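Local coordinates for DUF1780 domain-containing protein (Pseudomonas aeruginosa, PDB 1Y0K), which is of unknown function but belongs to a family of putative endonucleases in the PD-(D/E)XK nuclease clan, at residues His127-Glu131 and Arg132-His136. Sequence-based numbering, arbitrary orientation. Where two conformers were deposited one is given.
Sequences HNYSE and RGIDH
Tyr129 and Ile134 meet across a Schellman motif, a local C-capping motif that ends helix 119-132 at the protein surface and turns the chain into the loop leading to strand 140-146. The carbonyl of Tyr129 takes the bond that closes the motif, from Ile134 N to Tyr129 O at 2.9 Å, while Gly133 N makes the second bond, to Ser130 O, at 3.2 Å. Gly133 has a positive phi of 75°, a backbone shape that glycine adopts readily. Arg132 N still points back into the helix, but its bonds to Asn128 O and Tyr129 O are both weak, as the helical pattern gives way.

The bend brings Ile134 back against the last turn, where its slender apolar end fits the angle at which the Tyr129 ring and the Arg132 guanidinium meet. Its CD1 lies 3.6 Å from Tyr129 CD1 and also sits over the centre of one face of the Arg132 guanidinium. A tyrosine suits this buried place because its ring offers carbon surface to Ile134 and an edge to the guanidinium. Arg132 runs alongside Tyr129, bent at chi3 (61°) so that NH1 arrives at the ring edge, 3.8 Å from Tyr129 CE1; the two planes stand 79° apart. Its NH2 is hydrogen-bonded to Gln56 O, which anchors the guanidinium beside the ring. Pro57 touches both Tyr129 and Ile134.

Nearer the backbone, Tyr129 CB makes an off-centre CH-pi contact with the His136 ring, 4.1 Å from the centroid. His136 NE2 and Ser130 OG both donate to Ala126 O, which as a carbonyl can only accept, so NE2 carries its proton.

Backbone bonds thus set the reversal, and packing of Ile134, the guanidinium and the His136 ring around the buried tyrosine, with polar ties to Gln56 and Ala126, fastens the departing loop to its helix.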
loop_
_atom_site.group_PDB
_atom_site.type_symbol
_atom_site.label_atom_id
_atom_site.label_comp_id
_atom_site.label_asym_id
_atom_site.label_seq_id
_atom_site.Cartn_x
_atom_site.Cartn_y
_atom_site.Cartn_z
ATOM N N HIS A 127 -10.835 -5.686 -13.761
ATOM C CA HIS A 127 -12.046 -6.185 -14.442
ATOM C C HIS A 127 -13.255 -5.275 -14.235
ATOM O O HIS A 127 -13.876 -4.843 -15.211
ATOM C CB HIS A 127 -12.406 -7.604 -13.989
ATOM C CG HIS A 127 -13.699 -8.098 -14.567
ATOM N ND1 HIS A 127 -13.850 -8.377 -15.907
ATOM C CD2 HIS A 127 -14.908 -8.321 -13.996
ATOM C CE1 HIS A 127 -15.090 -8.775 -16.136
ATOM N NE2 HIS A 127 -15.754 -8.746 -14.994
ATOM N N ASN A 128 -13.581 -5.008 -12.970
ATOM C CA ASN A 128 -14.738 -4.182 -12.618
ATOM C C ASN A 128 -14.665 -2.819 -13.295
ATOM O O ASN A 128 -15.653 -2.341 -13.856
ATOM C CB ASN A 128 -14.867 -4.019 -11.096
ATOM C CG ASN A 128 -15.333 -5.298 -10.389
ATOM O OD1 ASN A 128 -15.832 -6.234 -11.016
ATOM N ND2 ASN A 128 -15.183 -5.322 -9.070
ATOM N N TYR A 129 -13.488 -2.204 -13.253
ATOM C CA TYR A 129 -13.294 -0.890 -13.863
ATOM C C TYR A 129 -13.339 -0.920 -15.396
ATOM O O TYR A 129 -13.861 0.008 -16.019
ATOM C CB TYR A 129 -12.005 -0.239 -13.328
ATOM C CG TYR A 129 -12.062 0.029 -11.833
ATOM C CD1 TYR A 129 -13.275 -0.001 -11.150
ATOM C CD2 TYR A 129 -10.908 0.340 -11.105
ATOM C CE1 TYR A 129 -13.357 0.240 -9.795
ATOM C CE2 TYR A 129 -10.981 0.588 -9.722
ATOM C CZ TYR A 129 -12.216 0.545 -9.087
ATOM O OH TYR A 129 -12.357 0.792 -7.745
ATOM N N SER A 130 -12.802 -1.982 -16.000
ATOM C CA SER A 130 -12.899 -2.167 -17.455
ATOM C C SER A 130 -14.353 -2.282 -17.895
ATOM O O SER A 130 -14.758 -1.673 -18.898
ATOM C CB SER A 130 -12.106 -3.402 -17.903
ATOM O OG SER A 130 -10.712 -3.130 -17.866
ATOM N N GLU A 131 -15.139 -3.036 -17.128
ATOM C CA GLU A 131 -16.564 -3.218 -17.424
ATOM C C GLU A 131 -17.362 -1.923 -17.327
ATOM O O GLU A 131 -18.354 -1.751 -18.048
ATOM C CB GLU A 131 -17.178 -4.289 -16.524
ATOM C CG GLU A 131 -16.780 -5.712 -16.917
ATOM C CD GLU A 131 -17.199 -6.071 -18.352
ATOM O OE1 GLU A 131 -18.386 -5.884 -18.708
ATOM O OE2 GLU A 131 -16.336 -6.523 -19.126
ATOM N N ARG A 132 -16.924 -1.013 -16.457
ATOM C CA ARG A 132 -17.610 0.267 -16.261
ATOM C C ARG A 132 -17.065 1.397 -17.149
ATOM O O ARG A 132 -17.629 2.492 -17.186
ATOM C CB ARG A 132 -17.554 0.679 -14.790
ATOM C CG ARG A 132 -18.421 -0.174 -13.864
ATOM C CD ARG A 132 -18.007 -0.016 -12.413
ATOM N NE ARG A 132 -18.134 1.359 -11.939
ATOM C CZ ARG A 132 -17.673 1.803 -10.773
ATOM N NH1 ARG A 132 -17.036 0.983 -9.941
ATOM N NH2 ARG A 132 -17.833 3.077 -10.442
ATOM N N GLY A 133 -15.974 1.135 -17.862
ATOM C CA GLY A 133 -15.362 2.150 -18.716
ATOM C C GLY A 133 -14.605 3.195 -17.915
ATOM O O GLY A 133 -14.500 4.355 -18.321
ATOM N N ILE A 134 -14.090 2.785 -16.759
ATOM C CA ILE A 134 -13.268 3.662 -15.912
ATOM C C ILE A 134 -11.843 3.749 -16.457
ATOM O O ILE A 134 -11.291 2.740 -16.927
ATOM C CB ILE A 134 -13.288 3.179 -14.431
ATOM C CG1 ILE A 134 -14.600 3.602 -13.776
ATOM C CG2 ILE A 134 -12.080 3.745 -13.623
ATOM C CD1 ILE A 134 -15.081 2.701 -12.706
ATOM N N ASP A 135 -11.244 4.948 -16.389
ATOM C CA ASP A 135 -9.877 5.151 -16.864
ATOM C C ASP A 135 -8.891 4.727 -15.770
ATOM O O ASP A 135 -8.607 5.497 -14.843
ATOM C CB ASP A 135 -9.622 6.619 -17.266
ATOM C CG ASP A 135 -8.257 6.828 -17.951
ATOM O OD1 ASP A 135 -7.424 5.895 -17.976
ATOM O OD2 ASP A 135 -8.007 7.947 -18.464
ATOM N N HIS A 136 -8.382 3.504 -15.893
ATOM C CA HIS A 136 -7.395 2.969 -14.945
ATOM C C HIS A 136 -6.210 3.926 -14.813
ATOM O O HIS A 136 -5.595 4.030 -13.745
ATOM C CB HIS A 136 -6.870 1.606 -15.402
ATOM C CG HIS A 136 -7.933 0.576 -15.633
ATOM N ND1 HIS A 136 -8.873 0.691 -16.635
ATOM C CD2 HIS A 136 -8.174 -0.613 -15.026
ATOM C CE1 HIS A 136 -9.675 -0.361 -16.608
ATOM N NE2 HIS A 136 -9.271 -1.170 -15.643
#